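Local coordinates for quinone oxidoreductase (Coxiella burnetii, PDB 3TQH), which binds NADPH and probably reduces quinones with it, as a member of the medium-chain dehydrogenase/reductase family, at residues V40-L45 and K315-V320; K94-A99 and A132-A137; T118-L123 and K268-E273. All blocks are in the same frame, centred on the assembly; numbering follows the deposited sequence.

Contact 1: residues V40-L45 and K315-V320; sequences VHAASL and KLVFKV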
loop_
_atom_site.group_PDB
_atom_site.type_symbol
_atom_site.label_atom_id
_atom_site.label_comp_id
_atom_site.label_asym_id
_atom_site.label_seq_id
_atom_site.Cartn_x
_atom_site.Cartn_y
_atom_site.Cartn_z
ATOM N N VAL A 40 -1.875 -17.683 8.383
ATOM C CA VAL A 40 -1.593 -16.248 8.464
ATOM C C VAL A 40 -1.199 -15.806 9.875
ATOM O O VAL A 40 -1.905 -16.071 10.840
ATOM C CB VAL A 40 -2.800 -15.398 7.984
ATOM C CG1 VAL A 40 -2.509 -13.899 8.129
ATOM C CG2 VAL A 40 -3.139 -15.729 6.535
ATOM N N HIS A 41 -0.066 -15.119 9.974
ATOM C CA HIS A 41 0.387 -14.522 11.230
ATOM C C HIS A 41 0.016 -13.044 11.298
ATOM O O HIS A 41 -0.349 -12.545 12.364
ATOM C CB HIS A 41 1.896 -14.718 11.405
ATOM C CG HIS A 41 2.269 -16.088 11.883
ATOM N ND1 HIS A 41 2.894 -16.310 13.091
ATOM C CD2 HIS A 41 2.075 -17.309 11.330
ATOM C CE1 HIS A 41 3.085 -17.609 13.253
ATOM N NE2 HIS A 41 2.595 -18.238 12.200
ATOM N N ALA A 42 0.087 -12.352 10.162
ATOM C CA ALA A 42 -0.235 -10.930 10.106
ATOM C C ALA A 42 -0.794 -10.528 8.738
ATOM O O ALA A 42 -0.467 -11.144 7.718
ATOM C CB ALA A 42 1.001 -10.105 10.445
ATOM N N ALA A 43 -1.635 -9.495 8.729
ATOM C CA ALA A 43 -2.233 -8.969 7.498
ATOM C C ALA A 43 -2.495 -7.468 7.641
ATOM O O ALA A 43 -3.151 -7.039 8.588
ATOM C CB ALA A 43 -3.530 -9.694 7.192
ATOM N N SER A 44 -1.983 -6.670 6.708
ATOM C CA SER A 44 -2.088 -5.221 6.826
ATOM C C SER A 44 -3.261 -4.677 6.046
ATOM O O SER A 44 -3.738 -5.297 5.093
ATOM C CB SER A 44 -0.797 -4.535 6.382
ATOM O OG SER A 44 -0.546 -4.709 5.002
ATOM N N LEU A 45 -3.718 -3.506 6.473
ATOM C CA LEU A 45 -4.824 -2.801 5.830
ATOM C C LEU A 45 -4.307 -1.795 4.811
ATOM O O LEU A 45 -3.291 -1.140 5.028
ATOM C CB LEU A 45 -5.670 -2.066 6.874
ATOM C CG LEU A 45 -6.468 -2.943 7.835
ATOM C CD1 LEU A 45 -5.567 -3.487 8.933
ATOM C CD2 LEU A 45 -7.638 -2.156 8.426
ATOM N N LYS A 315 1.129 2.552 8.957
ATOM C CA LYS A 315 0.341 1.365 8.627
ATOM C C LYS A 315 -0.488 0.873 9.797
ATOM O O LYS A 315 -0.050 0.935 10.950
ATOM C CB LYS A 315 1.264 0.228 8.180
ATOM C CG LYS A 315 1.962 0.435 6.842
ATOM C CD LYS A 315 1.003 0.504 5.656
ATOM C CE LYS A 315 0.235 -0.797 5.431
ATOM N NZ LYS A 315 -0.579 -0.747 4.182
ATOM N N LEU A 316 -1.696 0.400 9.483
ATOM C CA LEU A 316 -2.504 -0.373 10.414
ATOM C C LEU A 316 -2.310 -1.832 10.039
ATOM O O LEU A 316 -2.168 -2.158 8.853
ATOM C CB LEU A 316 -3.988 -0.005 10.310
ATOM C CG LEU A 316 -4.384 1.465 10.476
ATOM C CD1 LEU A 316 -5.895 1.609 10.322
ATOM C CD2 LEU A 316 -3.916 2.019 11.815
ATOM N N VAL A 317 -2.301 -2.713 11.034
ATOM C CA VAL A 317 -2.084 -4.133 10.772
ATOM C C VAL A 317 -2.897 -5.030 11.704
ATOM O O VAL A 317 -3.104 -4.713 12.881
ATOM C CB VAL A 317 -0.576 -4.489 10.860
ATOM C CG1 VAL A 317 -0.053 -4.293 12.275
ATOM C CG2 VAL A 317 -0.326 -5.916 10.379
ATOM N N PHE A 318 -3.382 -6.138 11.150
ATOM C CA PHE A 318 -4.015 -7.181 11.938
ATOM C C PHE A 318 -2.949 -8.166 12.399
ATOM O O PHE A 318 -2.165 -8.667 11.590
ATOM C CB PHE A 318 -5.070 -7.944 11.125
ATOM C CG PHE A 318 -6.326 -7.164 10.858
ATOM C CD1 PHE A 318 -7.104 -6.686 11.909
ATOM C CD2 PHE A 318 -6.756 -6.939 9.549
ATOM C CE1 PHE A 318 -8.275 -5.978 11.664
ATOM C CE2 PHE A 318 -7.927 -6.229 9.299
ATOM C CZ PHE A 318 -8.687 -5.748 10.354
ATOM N N LYS A 319 -2.919 -8.429 13.699
ATOM C CA LYS A 319 -2.158 -9.541 14.238
ATOM C C LYS A 319 -3.117 -10.721 14.321
ATOM O O LYS A 319 -4.036 -10.722 15.136
ATOM C CB LYS A 319 -1.600 -9.200 15.618
ATOM C CG LYS A 319 -1.006 -10.380 16.372
ATOM C CD LYS A 319 -0.501 -9.969 17.756
ATOM C CE LYS A 319 0.996 -10.173 17.898
ATOM N NZ LYS A 319 1.373 -11.610 17.732
ATOM N N VAL A 320 -2.912 -11.710 13.455
ATOM C CA VAL A 320 -3.792 -12.875 13.397
ATOM C C VAL A 320 -3.286 -13.949 14.363
ATOM O O VAL A 320 -4.077 -14.622 15.020
ATOM C CB VAL A 320 -3.909 -13.410 11.955
ATOM C CG1 VAL A 320 -4.842 -14.601 11.898
ATOM C CG2 VAL A 320 -4.407 -12.310 11.033
HETATM O O HOH W 1 -3.175 0.959 6.853
#
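L45 lays its CD1 methyl over one face of the F318 ring, 3.9 Å from the centroid and 24° off the normal. The two side chains cross at about a right angle, and CD1 sits toward the rim, 3.6 Å from CE2. The chi2 of L45, 79°, sets CD1 there, where it also comes near CB of L316. Helix 300-308 covers this buried side through A303, H304 and L307 on L45 and A300 on F318, while Y108 meets the F318 ring edge-to-face. On the opposite face of the sheet, CG2 of V317 and CB of S44 pack beneath helix 128-133, and S44 OG bonds to A132 O.

The segments are antiparallel neighbours in the mixed sheet of the GroES-like catalytic domain, so the C-terminal strand 315-319 returns to a sheet begun early in the chain. A43 and F318 form the hydrogen-bonded pair: A43 N to F318 O is 3.0 Å and F318 N to A43 O 2.7 Å. Beyond them, L45 N reaches L316 O almost straight (174°). L45 O is gripped twice, by K315 NZ at 2.9 Å, at the end of a chain bent at chi2 and chi3, and by a water at 2.8 Å that also accepts from L316 N.

The far end is looser. V40 CG1 meets V320 CG2 at 3.8 Å, and V320 N bonds to H41 O at 2.9 Å. Here V320 is partly exposed, the CB of H41 points away from strand 315-319 and its ring stacks on F128, and K319 reaches into solvent, its NZ bonded to R321 O.

Contact 2: residues K94-A99 and A132-A137; sequences KVMGIA and ASLPTA
T136 OG1, which I98 CD1 touches at 3.8 Å, is gripped by two polar groups: it hydrogen-bonds to D74 OD1, and K268 NZ adds a weak bond. The buried hydroxyl thus has a carboxylate and, more weakly, an ammonium as partners. T136 belongs to the NADPH pocket and touches the cofactor; I98 therefore meets a residue of the pocket wall, as part of its second shell.

The closest apolar approach is from I98 CD1 to CB of P135, at 3.4 Å. The two side chains slide past each other in opposite directions, and a chi2 of -63° swings CD1 toward the proline although the CB of I98 does not point that way. The next ring atom, CG, lies 3.8 Å from G97 O.

Strand 94-98 belongs to the mixed sheet of the GroES-like domain, and the chain opposite it is the junction where helix 128-133 gives way to helix 135-147. P135 lies at this junction, and its ring packs against the strand at G97. The G97 backbone angles (166/-152) would jam a CB against the preceding carbonyl O, and a CB there would point away from the helices.

Selenomethionine M96 reaches over from the neighbouring strand position. Its chain bends at chi3, leaving CE 4.1 Å from L134 CD2, the two side chains crossing obliquely, and 4.4 Å from P135 CG. L275, from helix 272-283, and L126 pack on M96, while L278 and V282 of the same helix, with I289, meet L134.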
loop_
_atom_site.group_PDB
_atom_site.type_symbol
_atom_site.label_atom_id
_atom_site.label_comp_id
_atom_site.label_asym_id
_atom_site.label_seq_id
_atom_site.Cartn_x
_atom_site.Cartn_y
_atom_site.Cartn_z
ATOM N N LYS A 94 8.585 -19.584 6.426
ATOM C CA LYS A 94 7.963 -18.320 6.792
ATOM C C LYS A 94 7.973 -17.423 5.560
ATOM O O LYS A 94 9.026 -17.198 4.959
ATOM C CB LYS A 94 8.710 -17.670 7.956
ATOM C CG LYS A 94 8.765 -18.547 9.214
ATOM C CD LYS A 94 9.549 -17.883 10.359
ATOM C CE LYS A 94 9.650 -18.802 11.583
ATOM N NZ LYS A 94 10.807 -18.462 12.458
ATOM N N VAL A 95 6.797 -16.926 5.180
ATOM C CA VAL A 95 6.646 -16.190 3.925
ATOM C C VAL A 95 5.860 -14.894 4.073
ATOM O O VAL A 95 5.134 -14.689 5.045
ATOM C CB VAL A 95 5.955 -17.054 2.840
ATOM C CG1 VAL A 95 6.819 -18.275 2.500
ATOM C CG2 VAL A 95 4.561 -17.465 3.290
HETATM N N MSE A 96 6.011 -14.036 3.071
HETATM C CA MSE A 96 5.366 -12.732 3.036
HETATM C C MSE A 96 5.043 -12.396 1.587
HETATM O O MSE A 96 5.794 -12.746 0.677
HETATM C CB MSE A 96 6.286 -11.665 3.631
HETATM C CG MSE A 96 7.723 -11.747 3.121
HETATM SE SE MSE A 96 8.879 -10.309 3.743
HETATM C CE MSE A 96 7.772 -8.769 3.232
ATOM N N GLY A 97 3.915 -11.728 1.372
ATOM C CA GLY A 97 3.532 -11.361 0.030
ATOM C C GLY A 97 2.103 -10.902 -0.113
ATOM O O GLY A 97 1.511 -10.357 0.829
ATOM N N ILE A 98 1.571 -11.125 -1.315
ATOM C CA ILE A 98 0.247 -10.671 -1.713
ATOM C C ILE A 98 -0.573 -11.891 -2.093
ATOM O O ILE A 98 -0.074 -12.778 -2.781
ATOM C CB ILE A 98 0.306 -9.739 -2.963
ATOM C CG1 ILE A 98 1.300 -8.594 -2.757
ATOM C CG2 ILE A 98 -1.071 -9.171 -3.281
ATOM C CD1 ILE A 98 0.931 -7.688 -1.639
ATOM N N ALA A 99 -1.830 -11.927 -1.673
ATOM C CA ALA A 99 -2.711 -13.037 -2.017
ATOM C C ALA A 99 -4.034 -12.532 -2.594
ATOM O O ALA A 99 -4.618 -11.569 -2.099
ATOM C CB ALA A 99 -2.953 -13.917 -0.796
ATOM N N ALA A 132 4.038 -8.179 6.893
ATOM C CA ALA A 132 2.696 -8.035 6.319
ATOM C C ALA A 132 2.375 -6.581 5.993
ATOM O O ALA A 132 1.504 -6.306 5.185
ATOM C CB ALA A 132 1.642 -8.599 7.270
ATOM N N SER A 133 3.080 -5.653 6.629
ATOM C CA SER A 133 2.843 -4.224 6.432
ATOM C C SER A 133 3.577 -3.654 5.220
ATOM O O SER A 133 3.279 -2.547 4.775
ATOM C CB SER A 133 3.245 -3.455 7.691
ATOM O OG SER A 133 2.399 -3.798 8.781
ATOM N N LEU A 134 4.514 -4.421 4.681
ATOM C CA LEU A 134 5.443 -3.924 3.669
ATOM C C LEU A 134 5.004 -4.048 2.195
ATOM O O LEU A 134 5.189 -3.099 1.439
ATOM C CB LEU A 134 6.806 -4.606 3.859
ATOM C CG LEU A 134 8.003 -4.048 3.090
ATOM C CD1 LEU A 134 8.274 -2.588 3.434
ATOM C CD2 LEU A 134 9.227 -4.903 3.363
ATOM N N PRO A 135 4.451 -5.204 1.771
ATOM C CA PRO A 135 4.318 -5.465 0.330
ATOM C C PRO A 135 3.612 -4.393 -0.516
ATOM O O PRO A 135 4.231 -3.851 -1.430
ATOM C CB PRO A 135 3.547 -6.789 0.290
ATOM C CG PRO A 135 3.953 -7.468 1.526
ATOM C CD PRO A 135 4.033 -6.381 2.552
ATOM N N THR A 136 2.353 -4.076 -0.223
ATOM C CA THR A 136 1.628 -3.103 -1.043
ATOM C C THR A 136 2.249 -1.707 -0.937
ATOM O O THR A 136 2.624 -1.119 -1.951
ATOM C CB THR A 136 0.114 -3.042 -0.708
ATOM O OG1 THR A 136 -0.525 -4.241 -1.165
ATOM C CG2 THR A 136 -0.541 -1.839 -1.395
ATOM N N ALA A 137 2.368 -1.197 0.288
ATOM C CA ALA A 137 2.871 0.166 0.522
ATOM C C ALA A 137 4.273 0.355 -0.028
ATOM O O ALA A 137 4.547 1.335 -0.719
ATOM C CB ALA A 137 2.849 0.500 2.008
#

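Contact 3: residues T118-L123 and K268-E273; sequences TIIQKL and KQFNIE. With NDP (NADPH dihydro-nicotinamide-adenine-dinucleotide phosphate), chain B.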
loop_
_atom_site.group_PDB
_atom_site.type_symbol
_atom_site.label_atom_id
_atom_site.label_comp_id
_atom_site.label_asym_id
_atom_site.label_seq_id
_atom_site.Cartn_x
_atom_site.Cartn_y
_atom_site.Cartn_z
ATOM N N THR A 118 3.811 -14.807 -6.047
ATOM C CA THR A 118 3.412 -13.600 -5.306
ATOM C C THR A 118 3.811 -13.632 -3.818
ATOM O O THR A 118 3.194 -12.959 -2.992
ATOM C CB THR A 118 1.897 -13.314 -5.454
ATOM O OG1 THR A 118 1.141 -14.292 -4.728
ATOM C CG2 THR A 118 1.493 -13.325 -6.936
ATOM N N ILE A 119 4.851 -14.398 -3.492
ATOM C CA ILE A 119 5.427 -14.395 -2.143
ATOM C C ILE A 119 6.949 -14.412 -2.199
ATOM O O ILE A 119 7.530 -14.698 -3.241
ATOM C CB ILE A 119 4.959 -15.612 -1.293
ATOM C CG1 ILE A 119 5.445 -16.936 -1.897
ATOM C CG2 ILE A 119 3.449 -15.620 -1.163
ATOM C CD1 ILE A 119 5.615 -18.040 -0.872
ATOM N N ILE A 120 7.578 -14.084 -1.075
ATOM C CA ILE A 120 9.002 -14.360 -0.865
ATOM C C ILE A 120 9.216 -14.944 0.538
ATOM O O ILE A 120 8.308 -14.921 1.370
ATOM C CB ILE A 120 9.896 -13.100 -1.078
ATOM C CG1 ILE A 120 9.580 -12.003 -0.057
ATOM C CG2 ILE A 120 9.733 -12.555 -2.496
ATOM C CD1 ILE A 120 10.661 -10.944 0.036
ATOM N N GLN A 121 10.409 -15.477 0.785
ATOM C CA GLN A 121 10.794 -15.921 2.126
ATOM C C GLN A 121 10.912 -14.685 3.004
ATOM O O GLN A 121 11.578 -13.725 2.620
ATOM C CB GLN A 121 12.145 -16.645 2.105
ATOM C CG GLN A 121 12.204 -17.912 1.250
ATOM C CD GLN A 121 11.357 -19.046 1.809
ATOM O OE1 GLN A 121 11.453 -19.390 2.991
ATOM N NE2 GLN A 121 10.522 -19.633 0.960
ATOM N N LYS A 122 10.250 -14.688 4.160
ATOM C CA LYS A 122 10.456 -13.635 5.156
ATOM C C LYS A 122 11.874 -13.751 5.713
ATOM O O LYS A 122 12.298 -14.830 6.116
ATOM C CB LYS A 122 9.442 -13.737 6.305
ATOM C CG LYS A 122 9.587 -12.627 7.360
ATOM C CD LYS A 122 8.722 -12.845 8.606
ATOM C CE LYS A 122 9.302 -13.873 9.579
ATOM N NZ LYS A 122 10.620 -13.473 10.135
ATOM N N LEU A 123 12.602 -12.641 5.729
ATOM C CA LEU A 123 13.907 -12.595 6.384
ATOM C C LEU A 123 13.735 -12.813 7.890
ATOM O O LEU A 123 12.728 -12.407 8.464
ATOM C CB LEU A 123 14.598 -11.254 6.102
ATOM C CG LEU A 123 15.145 -11.109 4.677
ATOM C CD1 LEU A 123 15.518 -9.672 4.384
ATOM C CD2 LEU A 123 16.347 -12.037 4.470
ATOM N N LYS A 268 0.378 -1.059 -8.992
ATOM C CA LYS A 268 1.348 -1.856 -8.249
ATOM C C LYS A 268 1.415 -3.279 -8.788
ATOM O O LYS A 268 0.395 -3.958 -8.889
ATOM C CB LYS A 268 0.975 -1.887 -6.760
ATOM C CG LYS A 268 1.823 -2.852 -5.910
ATOM C CD LYS A 268 0.990 -3.530 -4.831
ATOM C CE LYS A 268 0.044 -4.587 -5.381
ATOM N NZ LYS A 268 -1.164 -4.764 -4.501
ATOM N N GLN A 269 2.621 -3.716 -9.135
ATOM C CA GLN A 269 2.866 -5.090 -9.552
ATOM C C GLN A 269 3.727 -5.799 -8.510
ATOM O O GLN A 269 4.575 -5.172 -7.870
ATOM C CB GLN A 269 3.591 -5.118 -10.900
ATOM C CG GLN A 269 2.808 -4.533 -12.062
ATOM C CD GLN A 269 3.614 -4.548 -13.351
ATOM O OE1 GLN A 269 4.181 -5.576 -13.733
ATOM N NE2 GLN A 269 3.671 -3.407 -14.030
ATOM N N PHE A 270 3.520 -7.103 -8.348
ATOM C CA PHE A 270 4.388 -7.886 -7.477
ATOM C C PHE A 270 5.749 -8.101 -8.134
ATOM O O PHE A 270 5.829 -8.597 -9.258
ATOM C CB PHE A 270 3.775 -9.235 -7.107
ATOM C CG PHE A 270 4.471 -9.898 -5.949
ATOM C CD1 PHE A 270 4.174 -9.523 -4.643
ATOM C CD2 PHE A 270 5.457 -10.851 -6.164
ATOM C CE1 PHE A 270 4.822 -10.103 -3.568
ATOM C CE2 PHE A 270 6.115 -11.449 -5.088
ATOM C CZ PHE A 270 5.798 -11.070 -3.787
ATOM N N ASN A 271 6.811 -7.713 -7.432
ATOM C CA ASN A 271 8.173 -7.935 -7.904
ATOM C C ASN A 271 9.041 -8.581 -6.828
ATOM O O ASN A 271 9.365 -7.964 -5.813
ATOM C CB ASN A 271 8.801 -6.624 -8.386
ATOM C CG ASN A 271 10.139 -6.845 -9.097
ATOM O OD1 ASN A 271 11.137 -7.221 -8.474
ATOM N ND2 ASN A 271 10.157 -6.621 -10.406
ATOM N N ILE A 272 9.430 -9.827 -7.078
ATOM C CA ILE A 272 10.222 -10.614 -6.136
ATOM C C ILE A 272 11.525 -9.906 -5.741
ATOM O O ILE A 272 11.860 -9.828 -4.559
ATOM C CB ILE A 272 10.525 -12.015 -6.716
ATOM C CG1 ILE A 272 9.227 -12.831 -6.809
ATOM C CG2 ILE A 272 11.546 -12.746 -5.859
ATOM C CD1 ILE A 272 9.373 -14.167 -7.499
ATOM N N GLU A 273 12.238 -9.373 -6.734
ATOM C CA GLU A 273 13.534 -8.724 -6.509
ATOM C C GLU A 273 13.406 -7.430 -5.691
ATOM O O GLU A 273 14.228 -7.170 -4.812
ATOM C CB GLU A 273 14.240 -8.443 -7.842
ATOM C CG GLU A 273 14.804 -9.689 -8.556
ATOM C CD GLU A 273 13.738 -10.593 -9.202
ATOM O OE1 GLU A 273 12.597 -10.127 -9.459
ATOM O OE2 GLU A 273 14.056 -11.779 -9.456
HETATM P PA NDP B . -3.168 6.299 3.611
HETATM O O1A NDP B . -4.547 6.156 4.118
HETATM O O2A NDP B . -2.215 5.497 4.402
HETATM O O5B NDP B . -2.716 7.840 3.661
HETATM C C5B NDP B . -3.084 8.628 4.776
HETATM C C4B NDP B . -2.315 9.940 4.759
HETATM O O4B NDP B . -2.899 10.812 3.814
HETATM C C3B NDP B . -2.322 10.686 6.087
HETATM O O3B NDP B . -1.046 10.605 6.684
HETATM C C2B NDP B . -2.700 12.122 5.738
HETATM O O2B NDP B . -1.804 13.072 6.272
HETATM C C1B NDP B . -2.642 12.136 4.220
HETATM N N9A NDP B . -3.613 13.031 3.575
HETATM C C8A NDP B . -4.982 12.933 3.614
HETATM N N7A NDP B . -5.506 13.930 2.871
HETATM C C5A NDP B . -4.495 14.660 2.358
HETATM C C6A NDP B . -4.486 15.783 1.543
HETATM N N6A NDP B . -5.631 16.309 1.140
HETATM N N1A NDP B . -3.285 16.342 1.166
HETATM C C2A NDP B . -2.097 15.772 1.601
HETATM N N3A NDP B . -2.104 14.649 2.409
HETATM C C4A NDP B . -3.294 14.105 2.786
HETATM O O3 NDP B . -3.098 5.922 2.047
HETATM P PN NDP B . -1.920 5.114 1.295
HETATM O O1N NDP B . -2.002 3.685 1.667
HETATM O O2N NDP B . -0.624 5.801 1.402
HETATM O O5D NDP B . -2.438 5.252 -0.220
HETATM C C5D NDP B . -2.704 6.512 -0.804
HETATM C C4D NDP B . -3.553 6.330 -2.058
HETATM O O4D NDP B . -2.858 5.546 -3.009
HETATM C C3D NDP B . -4.861 5.616 -1.747
HETATM O O3D NDP B . -5.922 6.274 -2.400
HETATM C C2D NDP B . -4.654 4.212 -2.276
HETATM O O2D NDP B . -5.864 3.598 -2.682
HETATM C C1D NDP B . -3.665 4.453 -3.421
HETATM N N1N NDP B . -2.810 3.294 -3.771
HETATM C C2N NDP B . -2.741 2.930 -5.093
HETATM C C3N NDP B . -2.013 1.822 -5.520
HETATM C C7N NDP B . -1.946 1.438 -6.969
HETATM O O7N NDP B . -1.202 0.295 -7.332
HETATM N N7N NDP B . -2.592 2.168 -7.877
HETATM C C4N NDP B . -1.288 1.009 -4.484
HETATM C C5N NDP B . -1.394 1.464 -3.064
HETATM C C6N NDP B . -2.154 2.596 -2.782
HETATM P P2B NDP B . -2.240 14.046 7.479
HETATM O O1X NDP B . -1.000 14.719 8.011
HETATM O O2X NDP B . -2.876 13.244 8.589
HETATM O O3X NDP B . -3.206 15.103 7.018
#
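F270 has CG anti to the backbone N (chi1 -165°), and a chi2 of 81° turns the ring so that one face meets the T118 backbone. Here the two domains of a medium-chain dehydrogenase/reductase fold meet: strand 119-121 belongs to the sheet of the GroES-like domain, with T118 just before it, while 268-273 is the connection leading from the last strand of the parallel Rossmann sheet, 262-264, into helix 272-283.

The ring lies face-on to main-chain atoms. T118 CA is 3.6 Å from the centroid and close to the ring normal, a CH-pi contact, and the carbonyl carbon of T118 sits above the same face toward the rim, 3.2 Å from CZ. The CB of T118 points away from F270, and OG1 bonds to I98 O on the neighbouring strand. I98, L275 and L139 also touch F270, which thus meets strand 94-98 and helices 272-283 and 135-147 as well.

Further along, I120 and I272 slide past each other in opposite directions and meet methyl to methyl, CG2 to CG2, at 3.8 Å. I120 CG2 is 4.4 Å from F270 CZ as well, which joins the isoleucine pair to the aromatic contact. I272 opens the helix; N271 precedes it at the N-cap, its OD1 accepting from E274 N. L275 and H276 of that helix pack on I120.

At the other end of the connection K268 leaves this packing for the cofactor. Its chain bends at chi2 and chi3, and its ammonium also makes a cation-pi contact with F101. The backbone N of K268 donates to the nicotinamide carboxamide oxygen O7N of NADPH, 2.7 Å away, with an angle of 164° at the hydrogen.

In the fold
All three contacts reach the same mixed sheet. Contacts 1 and 2 are buried, whereas contact 3 is partly exposed, at the seam with the Rossmann domain. Contact 1 is strand pairing, rich in backbone hydrogen bonds; contact 2 is apolar across its segments, and contact 3 rests on an aromatic face against main chain plus an isoleucine pair. Segments 94-99 and 118-123 are adjacent strands, bonded through M96 O and I120 N, so the centres of contacts 2 and 3 are about 7 Å apart. Segment 132-137 also touches contact 1, where S44 OG bonds to A132 O. Centres of contacts 1 and 3 are about 17 Å apart. The cofactor pocket draws on contacts 2 and 3.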